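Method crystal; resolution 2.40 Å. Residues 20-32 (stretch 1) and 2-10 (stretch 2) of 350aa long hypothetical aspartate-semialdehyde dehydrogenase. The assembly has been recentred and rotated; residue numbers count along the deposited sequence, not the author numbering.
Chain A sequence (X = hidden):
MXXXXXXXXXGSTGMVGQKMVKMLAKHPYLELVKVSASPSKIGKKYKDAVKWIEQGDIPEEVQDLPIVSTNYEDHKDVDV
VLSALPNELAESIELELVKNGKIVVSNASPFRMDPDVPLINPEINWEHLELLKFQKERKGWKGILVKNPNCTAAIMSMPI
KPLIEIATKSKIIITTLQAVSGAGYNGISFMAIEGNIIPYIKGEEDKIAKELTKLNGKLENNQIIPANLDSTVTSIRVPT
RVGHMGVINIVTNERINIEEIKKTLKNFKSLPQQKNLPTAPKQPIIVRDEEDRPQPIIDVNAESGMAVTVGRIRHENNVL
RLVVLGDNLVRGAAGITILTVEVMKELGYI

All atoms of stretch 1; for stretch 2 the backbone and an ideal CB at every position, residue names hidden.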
# COMPACT_ATOMS: atom_id res chain seq x y z
N MET A 20 24.61 8.63 3.79
CA MET A 20 25.96 9.18 3.72
C MET A 20 26.97 8.28 4.42
O MET A 20 28.06 8.04 3.91
CB MET A 20 25.98 10.59 4.33
CG MET A 20 25.15 11.58 3.54
SD MET A 20 25.09 13.22 4.25
CE MET A 20 26.62 13.91 3.66
N VAL A 21 26.60 7.78 5.60
CA VAL A 21 27.48 6.89 6.33
C VAL A 21 27.82 5.70 5.44
O VAL A 21 28.97 5.28 5.37
CB VAL A 21 26.82 6.39 7.64
CG1 VAL A 21 27.59 5.19 8.19
CG2 VAL A 21 26.82 7.51 8.67
N LYS A 22 26.81 5.16 4.76
CA LYS A 22 27.03 4.01 3.88
C LYS A 22 27.91 4.33 2.69
O LYS A 22 28.78 3.54 2.32
CB LYS A 22 25.69 3.44 3.39
CG LYS A 22 25.83 2.09 2.71
CD LYS A 22 24.50 1.51 2.25
CE LYS A 22 23.91 2.28 1.07
NZ LYS A 22 22.59 1.73 0.63
N MET A 23 27.71 5.50 2.10
CA MET A 23 28.49 5.92 0.94
C MET A 23 29.93 6.30 1.30
O MET A 23 30.84 6.15 0.48
CB MET A 23 27.80 7.10 0.24
CG MET A 23 26.46 6.74 -0.41
SD MET A 23 25.61 8.16 -1.14
CE MET A 23 26.65 8.51 -2.56
N LEU A 24 30.14 6.78 2.52
CA LEU A 24 31.46 7.17 2.99
C LEU A 24 32.27 5.99 3.55
O LEU A 24 33.49 6.00 3.53
CB LEU A 24 31.34 8.24 4.08
CG LEU A 24 30.90 9.65 3.67
CD1 LEU A 24 30.63 10.48 4.92
CD2 LEU A 24 31.97 10.30 2.81
N ALA A 25 31.57 4.98 4.04
CA ALA A 25 32.24 3.82 4.61
C ALA A 25 33.18 3.17 3.60
O ALA A 25 34.14 2.49 3.97
CB ALA A 25 31.21 2.81 5.08
N LYS A 26 32.92 3.41 2.32
CA LYS A 26 33.73 2.83 1.26
C LYS A 26 34.31 3.88 0.30
O LYS A 26 34.62 3.57 -0.85
CB LYS A 26 32.87 1.84 0.47
CG LYS A 26 31.77 2.51 -0.37
CD LYS A 26 30.74 1.50 -0.88
CE LYS A 26 29.60 1.28 0.12
NZ LYS A 26 30.05 0.77 1.45
N HIS A 27 34.47 5.12 0.78
CA HIS A 27 35.01 6.17 -0.08
C HIS A 27 36.53 6.11 -0.22
O HIS A 27 37.24 5.84 0.74
CB HIS A 27 34.61 7.55 0.46
CG HIS A 27 34.84 8.65 -0.53
ND1 HIS A 27 33.82 9.19 -1.28
CD2 HIS A 27 35.98 9.27 -0.93
CE1 HIS A 27 34.32 10.09 -2.11
NE2 HIS A 27 35.63 10.16 -1.92
N PRO A 28 37.04 6.38 -1.44
CA PRO A 28 38.48 6.37 -1.76
C PRO A 28 39.35 7.24 -0.84
O PRO A 28 40.31 6.74 -0.25
CB PRO A 28 38.51 6.85 -3.21
CG PRO A 28 37.25 6.30 -3.76
CD PRO A 28 36.24 6.57 -2.67
N TYR A 29 39.04 8.53 -0.74
CA TYR A 29 39.84 9.43 0.10
C TYR A 29 39.12 10.14 1.25
O TYR A 29 39.78 10.69 2.14
CB TYR A 29 40.55 10.48 -0.76
CG TYR A 29 39.69 11.16 -1.79
CD1 TYR A 29 39.46 10.58 -3.03
CD2 TYR A 29 39.11 12.40 -1.53
CE1 TYR A 29 38.69 11.22 -3.99
CE2 TYR A 29 38.34 13.05 -2.48
CZ TYR A 29 38.13 12.46 -3.71
OH TYR A 29 37.39 13.10 -4.67
N LEU A 30 37.79 10.15 1.24
CA LEU A 30 37.04 10.79 2.32
C LEU A 30 36.94 9.79 3.47
O LEU A 30 36.26 8.78 3.36
CB LEU A 30 35.64 11.17 1.82
CG LEU A 30 35.32 12.62 1.44
CD1 LEU A 30 36.53 13.32 0.86
CD2 LEU A 30 34.15 12.64 0.47
N GLU A 31 37.62 10.09 4.58
CA GLU A 31 37.62 9.21 5.74
C GLU A 31 36.74 9.71 6.89
O GLU A 31 37.11 10.64 7.62
CB GLU A 31 39.05 9.01 6.25
CG GLU A 31 39.16 8.19 7.54
CD GLU A 31 40.60 7.83 7.89
OE1 GLU A 31 41.49 8.71 7.78
OE2 GLU A 31 40.85 6.67 8.29
N LEU A 32 35.58 9.08 7.04
CA LEU A 32 34.64 9.45 8.09
C LEU A 32 35.20 9.00 9.43
O LEU A 32 35.31 7.80 9.70
CB LEU A 32 33.28 8.80 7.82
CG LEU A 32 32.19 9.01 8.88
CD1 LEU A 32 31.94 10.50 9.08
CD2 LEU A 32 30.92 8.28 8.45
N UNK A 2 45.53 6.65 -1.52
CA UNK A 2 45.39 8.13 -1.70
C UNK A 2 45.50 8.86 -0.37
O UNK A 2 45.45 8.24 0.70
CB UNK A 2 44.05 8.47 -2.36
N UNK A 3 45.67 10.17 -0.43
CA UNK A 3 45.77 10.97 0.79
C UNK A 3 44.36 11.23 1.28
O UNK A 3 43.57 11.90 0.62
CB UNK A 3 46.53 12.28 0.55
N UNK A 4 44.05 10.70 2.46
CA UNK A 4 42.73 10.85 3.04
C UNK A 4 42.39 12.23 3.58
O UNK A 4 43.24 12.93 4.12
CB UNK A 4 42.57 9.83 4.17
N UNK A 5 41.13 12.62 3.41
CA UNK A 5 40.62 13.88 3.92
C UNK A 5 39.66 13.46 5.03
O UNK A 5 38.68 12.75 4.77
CB UNK A 5 39.95 14.73 2.84
N UNK A 6 39.95 13.87 6.25
CA UNK A 6 39.13 13.50 7.40
C UNK A 6 37.84 14.32 7.51
O UNK A 6 37.88 15.55 7.52
CB UNK A 6 39.95 13.66 8.68
N UNK A 7 36.71 13.63 7.58
CA UNK A 7 35.42 14.30 7.68
C UNK A 7 34.58 13.85 8.87
O UNK A 7 34.78 12.76 9.42
CB UNK A 7 34.63 14.07 6.39
N UNK A 8 33.66 14.70 9.29
CA UNK A 8 32.75 14.36 10.38
C UNK A 8 31.35 14.52 9.79
O UNK A 8 31.18 15.16 8.76
CB UNK A 8 32.96 15.24 11.62
N UNK A 9 30.35 13.92 10.44
CA UNK A 9 28.98 14.00 9.95
C UNK A 9 27.96 14.38 11.01
O UNK A 9 27.80 13.67 12.01
CB UNK A 9 28.58 12.66 9.33
N UNK A 10 27.28 15.51 10.80
CA UNK A 10 26.25 15.99 11.71
C UNK A 10 24.90 15.39 11.28
O UNK A 10 24.63 15.27 10.09
CB UNK A 10 26.20 17.52 11.72

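Stretch 1 ends a helix, turns from L24 to H27 and enters a short strand, 30-32. Stretch 2 runs parallel to that strand, with the helix running nearly antiparallel to it.

Position 2 comes before the pairing begins. Its CA-to-CB bond points toward stretch 1, and the ideal CB is 4.3 Å from Y29 CB. Small or modest apolar side chains would suit, though polar ones are not excluded. The residue is A2, whose CB lies 4.4 Å from Y29 CB.

Position 3 points away, and its ideal CB has nothing of stretch 1 within reach. Almost any residue would do. It is D3; its backbone O is 3.6 Å from Y29 CB.

Position 4 points sideways. Its ideal CB is 3.6 Å from Y29 O and 3.9 Å from E31 OE1. A carboxylate and the carbonyl of P28 lie on this side, so a long basic or polar chain is reasonable. The residue is K4. Its chain folds back at chi2 (62°, p), and CE comes to 3.0 Å from P28 O. Its CA also makes a CA-H...O contact with Y29 O at 3.1 Å.

Position 5 opens the ladder and is bridged to L30. Its N donates to Y29 O at 2.7 Å, and its O accepts from E31 N at 2.9 Å. The ideal CB is 4.2 Å from L30 CD1, on the same face as the leucine. A branched apolar residue would suit: valine, isoleucine or leucine. It is I5. Its CB is 4.1 Å from L30 CD1, and its longer branch carries CD1 to 3.9 Å from Y29 CD2, so one side chain touches both neighbours.

Position 6 is bridged to E31, and both side chains leave on the face opposite L30. The glutamate is extended there (chi1 and chi2 both t). A basic residue would answer its charge, and a polar one would be tolerated. The residue is K6. Its NZ forms a salt bridge with E31 OE1 at 3.6 Å, a rather long one.

Position 7 returns to the face of L30 and L32. Its N donates to E31 O at 3.0 Å. The extended backbone (phi/psi -126/157) and leucines nearby favour a beta-branched or other apolar residue. It is V7. CG1 lies 4.2 Å from L30 CG, while CG2 lies 4.2 Å from L32 CD1 and 4.3 Å from L24 CD1. The valine thus joins strand and helix.

Position 8 points away, and its ideal CB only approaches L32 CD1, at 5.5 Å. Stretch 1 sets little requirement. The residue is S8.

Position 9 points toward stretch 1. Its ideal CB is 4.0 Å from L32 CD1, with L24 CD1 and V21 CG2 farther off. The apolar hollow suits leucine, isoleucine or methionine. It is L9. CD1 reaches M20 SD at 3.8 Å and CD2 reaches V21 CG2 at 3.6 Å, packing the strand against the helix.

Position 10 is out of reach, so stretch 1 gives no preference. It is L10.

Stretch 2 (2-10) ADKIKVSLL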
# COMPACT_ATOMS: atom_id res chain seq x y z
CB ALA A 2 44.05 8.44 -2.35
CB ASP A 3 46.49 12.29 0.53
CG ASP A 3 47.96 12.09 0.20
OD1 ASP A 3 48.66 11.46 1.01
OD2 ASP A 3 48.39 12.56 -0.87
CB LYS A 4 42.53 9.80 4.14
CG LYS A 4 42.00 8.46 3.64
CD LYS A 4 42.96 7.79 2.65
CE LYS A 4 42.32 6.56 2.01
NZ LYS A 4 41.88 5.53 2.99
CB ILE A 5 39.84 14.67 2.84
CG1 ILE A 5 40.80 15.23 1.79
CG2 ILE A 5 39.07 15.82 3.47
CD1 ILE A 5 41.53 14.18 1.00
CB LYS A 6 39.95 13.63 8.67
CG LYS A 6 41.11 12.65 8.72
CD LYS A 6 41.95 12.80 9.97
CE LYS A 6 42.89 11.62 10.14
NZ LYS A 6 43.68 11.33 8.90
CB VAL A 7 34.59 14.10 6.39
CG1 VAL A 7 35.41 14.53 5.17
CG2 VAL A 7 34.16 12.63 6.26
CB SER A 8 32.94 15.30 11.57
OG SER A 8 32.47 16.60 11.28
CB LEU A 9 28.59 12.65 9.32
CG LEU A 9 27.17 12.52 8.75
CD1 LEU A 9 26.99 13.47 7.57
CD2 LEU A 9 26.92 11.07 8.31
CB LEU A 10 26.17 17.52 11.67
CG LEU A 10 27.11 18.35 12.57
CD1 LEU A 10 28.51 17.74 12.64
CD2 LEU A 10 27.16 19.76 12.04
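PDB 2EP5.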